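Side-chain contacts in glucosamine kinase (Streptacidiphilus jiangxiensis, PDB 6HWJ), which catalyses the ATP-dependent, magnesium-requiring phosphorylation of D-glucosamine to D-glucosamine 6-phosphate and, less efficiently, acts on glucose: residues A[200-205]-A[366-371]; A[349-354]-A[425-430]. All coordinates share one frame; numbering follows the deposited sequence.

From the N terminus, the earlier part of the chain carries the two main beta sheets with a few helices; the later, mainly helical part holds both contacts. Helix 194-207 supplies the first half of contact 1, and after 160 residues, more than half of them helical, segment 366-371 on helix 362-386 returns to close that loop. Contact 2 opens inside this loop, at 349-354 on helix 335-356, but closes beyond it at 425-430 on the short helix 422-431, so the two loops cross rather than nest. The crossing binds four helices together, and the contacts themselves touch where Ile369 lies against the Arg351 guanidinium.

Contact 1 of 2, residues A[200-205]-A[366-371]; sequences DDVRRL and RAWIAA
Two helical turns face each other where the CA atoms of Val202 and Trp368 come within 8.0 Å, and the space between the backbones is bridged by the Trp368 side chain meeting Val202 and Leu205. Bonds from i to i+4, such as Leu205 N to Asp201 O at 2.9 Å, run along each helix, and the side chains that meet across the gap are apolar. This is plain helix-helix packing in the helical part of the kinase, joining helices 194-207 and 362-386 away from the substrate and magnesium sites. Val202 and Leu205, three residues apart, project from the same side of their helix. Val202 lays its CG2 methyl over one face of the indole, 3.5 Å from the centroid of the six-membered ring of Trp368 and 12° off the ring normal: a CH-pi contact. Its chi1 of 174° sets CG2 beside the backbone N and anti to the carbonyl carbon, the position from which it lies over the ring. Leu205 comes in obliquely nearer the root of the tryptophan, its CD2 3.6 Å from Trp368 CB. A large flat ring suits this place because it spans the gap, while the small branched valine lets a single methyl settle on its face. In this buried tryptophan the one polar atom, NE1, donates to the carbonyl of Ala215. Helix 212-234 thus receives that bond and touches Leu205 and Trp368, while helix 335-356 packs against Val202 through Val353.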
loop_
_atom_site.group_PDB
_atom_site.type_symbol
_atom_site.label_atom_id
_atom_site.label_comp_id
_atom_site.label_asym_id
_atom_site.label_seq_id
_atom_site.Cartn_x
_atom_site.Cartn_y
_atom_site.Cartn_z
ATOM N N ASP A 200 -17.902 4.407 -10.847
ATOM C CA ASP A 200 -19.154 3.920 -11.417
ATOM C C ASP A 200 -20.350 4.219 -10.508
ATOM O O ASP A 200 -21.410 4.640 -10.994
ATOM C CB ASP A 200 -19.052 2.420 -11.695
ATOM C CG ASP A 200 -20.253 1.907 -12.459
ATOM O OD1 ASP A 200 -20.422 2.331 -13.613
ATOM O OD2 ASP A 200 -21.031 1.110 -11.897
ATOM N N ASP A 201 -20.215 3.995 -9.201
ATOM C CA ASP A 201 -21.294 4.348 -8.274
ATOM C C ASP A 201 -21.737 5.796 -8.445
ATOM O O ASP A 201 -22.929 6.093 -8.612
ATOM C CB ASP A 201 -20.843 4.152 -6.826
ATOM C CG ASP A 201 -20.813 2.704 -6.400
ATOM O OD1 ASP A 201 -21.248 1.830 -7.176
ATOM O OD2 ASP A 201 -20.342 2.455 -5.264
ATOM N N VAL A 202 -20.781 6.728 -8.381
ATOM C CA VAL A 202 -21.123 8.156 -8.397
ATOM C C VAL A 202 -21.661 8.571 -9.750
ATOM O O VAL A 202 -22.541 9.429 -9.836
ATOM C CB VAL A 202 -19.867 8.968 -7.980
ATOM C CG1 VAL A 202 -20.107 10.455 -8.110
ATOM C CG2 VAL A 202 -19.496 8.603 -6.547
ATOM N N ARG A 203 -21.153 7.970 -10.829
ATOM C CA ARG A 203 -21.719 8.199 -12.148
ATOM C C ARG A 203 -23.177 7.747 -12.196
ATOM O O ARG A 203 -24.048 8.438 -12.750
ATOM C CB ARG A 203 -20.869 7.438 -13.171
ATOM C CG ARG A 203 -21.120 7.738 -14.613
ATOM C CD ARG A 203 -19.980 7.157 -15.454
ATOM N NE ARG A 203 -18.882 8.110 -15.633
ATOM C CZ ARG A 203 -17.619 7.768 -15.900
ATOM N NH1 ARG A 203 -17.270 6.489 -15.990
ATOM N NH2 ARG A 203 -16.702 8.710 -16.069
ATOM N N ARG A 204 -23.469 6.592 -11.604
ATOM C CA ARG A 204 -24.844 6.108 -11.591
ATOM C C ARG A 204 -25.733 7.028 -10.774
ATOM O O ARG A 204 -26.850 7.353 -11.197
ATOM C CB ARG A 204 -24.874 4.662 -11.073
ATOM C CG ARG A 204 -24.275 3.674 -12.076
ATOM C CD ARG A 204 -24.134 2.256 -11.513
ATOM N NE ARG A 204 -25.422 1.571 -11.361
ATOM C CZ ARG A 204 -25.826 0.936 -10.259
ATOM N NH1 ARG A 204 -25.049 0.870 -9.185
ATOM N NH2 ARG A 204 -27.012 0.354 -10.238
ATOM N N LEU A 205 -25.235 7.505 -9.628
ATOM C CA LEU A 205 -25.939 8.549 -8.888
ATOM C C LEU A 205 -26.249 9.743 -9.790
ATOM O O LEU A 205 -27.386 10.221 -9.841
ATOM C CB LEU A 205 -25.105 8.994 -7.684
ATOM C CG LEU A 205 -25.589 10.228 -6.906
ATOM C CD1 LEU A 205 -26.888 9.924 -6.176
ATOM C CD2 LEU A 205 -24.521 10.696 -5.931
ATOM N N ARG A 366 -21.508 16.933 -6.239
ATOM C CA ARG A 366 -20.873 17.756 -5.213
ATOM C C ARG A 366 -21.560 17.581 -3.864
ATOM O O ARG A 366 -20.894 17.554 -2.824
ATOM C CB ARG A 366 -20.882 19.225 -5.643
ATOM C CG ARG A 366 -20.025 19.494 -6.882
ATOM C CD ARG A 366 -20.048 20.957 -7.287
ATOM N NE ARG A 366 -19.328 21.809 -6.344
ATOM C CZ ARG A 366 -19.318 23.138 -6.393
ATOM N NH1 ARG A 366 -19.994 23.780 -7.338
ATOM N NH2 ARG A 366 -18.633 23.828 -5.492
ATOM N N ALA A 367 -22.883 17.421 -3.864
ATOM C CA ALA A 367 -23.580 17.056 -2.639
ATOM C C ALA A 367 -23.062 15.730 -2.106
ATOM O O ALA A 367 -22.884 15.559 -0.891
ATOM C CB ALA A 367 -25.083 16.967 -2.892
ATOM N N TRP A 368 -22.774 14.789 -3.007
ATOM C CA TRP A 368 -22.267 13.490 -2.585
ATOM C C TRP A 368 -20.857 13.611 -2.009
ATOM O O TRP A 368 -20.513 12.927 -1.032
ATOM C CB TRP A 368 -22.289 12.506 -3.776
ATOM C CG TRP A 368 -21.612 11.201 -3.472
ATOM C CD1 TRP A 368 -22.195 10.059 -3.004
ATOM C CD2 TRP A 368 -20.217 10.924 -3.592
ATOM N NE1 TRP A 368 -21.234 9.073 -2.832
ATOM C CE2 TRP A 368 -20.014 9.585 -3.180
ATOM C CE3 TRP A 368 -19.110 11.673 -4.028
ATOM C CZ2 TRP A 368 -18.753 8.979 -3.186
ATOM C CZ3 TRP A 368 -17.860 11.069 -4.036
ATOM C CH2 TRP A 368 -17.690 9.735 -3.628
ATOM N N ILE A 369 -20.015 14.456 -2.606
ATOM C CA ILE A 369 -18.670 14.652 -2.070
ATOM C C ILE A 369 -18.733 15.043 -0.597
ATOM O O ILE A 369 -18.055 14.449 0.256
ATOM C CB ILE A 369 -17.910 15.707 -2.896
ATOM C CG1 ILE A 369 -17.614 15.160 -4.297
ATOM C CG2 ILE A 369 -16.610 16.112 -2.172
ATOM C CD1 ILE A 369 -16.916 16.163 -5.208
ATOM N N ALA A 370 -19.533 16.069 -0.280
ATOM C CA ALA A 370 -19.635 16.530 1.096
ATOM C C ALA A 370 -20.268 15.465 1.985
ATOM O O ALA A 370 -19.767 15.169 3.080
ATOM C CB ALA A 370 -20.450 17.828 1.149
ATOM N N ALA A 371 -21.371 14.862 1.525
ATOM C CA ALA A 371 -22.059 13.866 2.339
ATOM C C ALA A 371 -21.231 12.596 2.498
ATOM O O ALA A 371 -21.300 11.939 3.554
ATOM C CB ALA A 371 -23.419 13.560 1.720
#

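Contact 2 of 2, residues A[349-354]-A[425-430]; sequences VGRVVV and DLSLTD
Arg351 reaches from helix 335-356 to helix 422-431 and forms an interhelical salt bridge with Asp430. The axes of segments 349-354 and 425-430 approach to 10.4 Å, with N-to-C directions 122° apart, a gap that a long arginine can bridge. Its chain bends at chi2 (-57°) and then runs extended. The close-packed part lies along this shaft: Arg351 CD rests 3.8 Å from Leu426 CB, and the Leu426 carbonyl oxygen lies over one face of the guanidinium. Leu426 is itself an exposed residue, but its CB and backbone do this packing. Arg351 is largely buried; Asp347, one turn earlier on the same helix, takes its NE in a second salt bridge and so helps to position it. Ser427, small enough to fit beside the arginine, adopts two conformers; in one, its hydroxyl pairs chiefly with the Val423 carbonyl, with the Asp347 carboxylate also within hydrogen-bonding range.

The looser part is the exposed Asp430 and a water-mediated link, in which a water 3.2 Å from Arg351 NH2 joins it to the Ser427 carbonyl. Asp430 suits this edge because its carboxylate can serve two arginines, OD1 pairing with Arg366; the carboxylates of Asp347 and Asp430 would be expected to stabilise the positive charge of Arg351. The contact skirts the sugar site, the Ser427 side chain lying about 7 Å from that of Glu409, which binds D-glucosamine. At the salt bridge itself, Arg351 NH2 donates to Asp430 OD2 at 2.8 Å, nearly in the guanidinium plane but from above the carboxylate plane, while NH1 adds a weak bond to the same oxygen.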
loop_
_atom_site.group_PDB
_atom_site.type_symbol
_atom_site.label_atom_id
_atom_site.label_comp_id
_atom_site.label_asym_id
_atom_site.label_seq_id
_atom_site.Cartn_x
_atom_site.Cartn_y
_atom_site.Cartn_z
ATOM N N VAL A 349 -12.749 11.187 -6.459
ATOM C CA VAL A 349 -13.663 10.382 -7.260
ATOM C C VAL A 349 -14.779 11.248 -7.809
ATOM O O VAL A 349 -15.117 11.173 -8.989
ATOM C CB VAL A 349 -14.225 9.211 -6.429
ATOM C CG1 VAL A 349 -15.399 8.546 -7.155
ATOM C CG2 VAL A 349 -13.139 8.185 -6.175
ATOM N N GLY A 350 -15.361 12.080 -6.955
ATOM C CA GLY A 350 -16.400 12.978 -7.395
ATOM C C GLY A 350 -15.907 13.959 -8.433
ATOM O O GLY A 350 -16.605 14.240 -9.410
ATOM N N ARG A 351 -14.695 14.503 -8.240
ATOM C CA ARG A 351 -14.171 15.449 -9.212
ATOM C C ARG A 351 -13.985 14.775 -10.565
ATOM O O ARG A 351 -14.263 15.376 -11.608
ATOM C CB ARG A 351 -12.837 16.043 -8.733
ATOM C CG ARG A 351 -12.893 16.678 -7.353
ATOM C CD ARG A 351 -13.915 17.766 -7.235
ATOM N NE ARG A 351 -14.056 18.195 -5.837
ATOM C CZ ARG A 351 -14.933 19.099 -5.417
ATOM N NH1 ARG A 351 -15.754 19.696 -6.284
ATOM N NH2 ARG A 351 -14.996 19.400 -4.136
ATOM N N VAL A 352 -13.478 13.539 -10.561
ATOM C CA VAL A 352 -13.214 12.825 -11.810
ATOM C C VAL A 352 -14.524 12.530 -12.551
ATOM O O VAL A 352 -14.597 12.659 -13.779
ATOM C CB VAL A 352 -12.432 11.534 -11.503
ATOM C CG1 VAL A 352 -12.445 10.588 -12.722
ATOM C CG2 VAL A 352 -10.995 11.876 -11.082
ATOM N N VAL A 353 -15.573 12.130 -11.819
ATOM C CA VAL A 353 -16.860 11.857 -12.460
ATOM C C VAL A 353 -17.348 13.100 -13.181
ATOM O O VAL A 353 -17.782 13.040 -14.335
ATOM C CB VAL A 353 -17.898 11.369 -11.427
ATOM C CG1 VAL A 353 -19.311 11.354 -12.029
ATOM C CG2 VAL A 353 -17.541 9.988 -10.922
ATOM N N VAL A 354 -17.259 14.257 -12.517
ATOM C CA VAL A 354 -17.758 15.488 -13.115
ATOM C C VAL A 354 -16.928 15.868 -14.327
ATOM O O VAL A 354 -17.458 16.323 -15.346
ATOM C CB VAL A 354 -17.783 16.609 -12.060
ATOM C CG1 VAL A 354 -18.007 17.952 -12.731
ATOM C CG2 VAL A 354 -18.865 16.314 -11.006
ATOM N N ASP A 425 -7.487 21.735 -7.200
ATOM C CA ASP A 425 -8.061 23.064 -7.309
ATOM C C ASP A 425 -9.523 23.062 -6.865
ATOM O O ASP A 425 -9.939 23.897 -6.049
ATOM C CB ASP A 425 -7.928 23.575 -8.743
ATOM C CG ASP A 425 -8.506 24.972 -8.919
ATOM O OD1 ASP A 425 -8.010 25.904 -8.265
ATOM O OD2 ASP A 425 -9.463 25.126 -9.720
ATOM N N LEU A 426 -10.316 22.128 -7.385
ATOM C CA LEU A 426 -11.731 22.093 -7.029
ATOM C C LEU A 426 -11.919 21.560 -5.613
ATOM O O LEU A 426 -12.781 22.041 -4.882
ATOM C CB LEU A 426 -12.505 21.256 -8.043
ATOM C CG LEU A 426 -12.475 21.831 -9.469
ATOM C CD1 LEU A 426 -13.169 20.905 -10.462
ATOM C CD2 LEU A 426 -13.092 23.234 -9.526
ATOM N N SER A 427 -11.104 20.585 -5.199
ATOM C CA SER A 427 -11.187 20.077 -3.833
ATOM C C SER A 427 -10.932 21.189 -2.822
ATOM O O SER A 427 -11.722 21.399 -1.893
ATOM C CB SER A 427 -10.175 18.947 -3.628
ATOM O OG SER A 427 -10.345 17.933 -4.575
ATOM N N LEU A 428 -9.822 21.928 -2.995
ATOM C CA LEU A 428 -9.478 22.990 -2.056
ATOM C C LEU A 428 -10.463 24.143 -2.131
ATOM O O LEU A 428 -10.702 24.813 -1.121
ATOM C CB LEU A 428 -8.066 23.516 -2.307
ATOM C CG LEU A 428 -6.931 22.593 -1.872
ATOM C CD1 LEU A 428 -5.605 23.086 -2.430
ATOM C CD2 LEU A 428 -6.863 22.493 -0.354
ATOM N N THR A 429 -11.023 24.401 -3.313
ATOM C CA THR A 429 -12.057 25.419 -3.442
ATOM C C THR A 429 -13.217 25.138 -2.496
ATOM O O THR A 429 -13.729 26.058 -1.856
ATOM C CB THR A 429 -12.547 25.507 -4.891
ATOM O OG1 THR A 429 -11.485 25.988 -5.731
ATOM C CG2 THR A 429 -13.737 26.468 -4.991
ATOM N N ASP A 430 -13.627 23.875 -2.375
ATOM C CA ASP A 430 -14.705 23.517 -1.460
ATOM C C ASP A 430 -14.228 23.328 -0.021
ATOM O O ASP A 430 -15.028 23.503 0.901
ATOM C CB ASP A 430 -15.407 22.232 -1.945
ATOM C CG ASP A 430 -16.315 22.474 -3.143
ATOM O OD1 ASP A 430 -16.529 23.654 -3.523
ATOM O OD2 ASP A 430 -16.842 21.486 -3.707
HETATM O O HOH W 1 -13.588 19.438 -1.222
#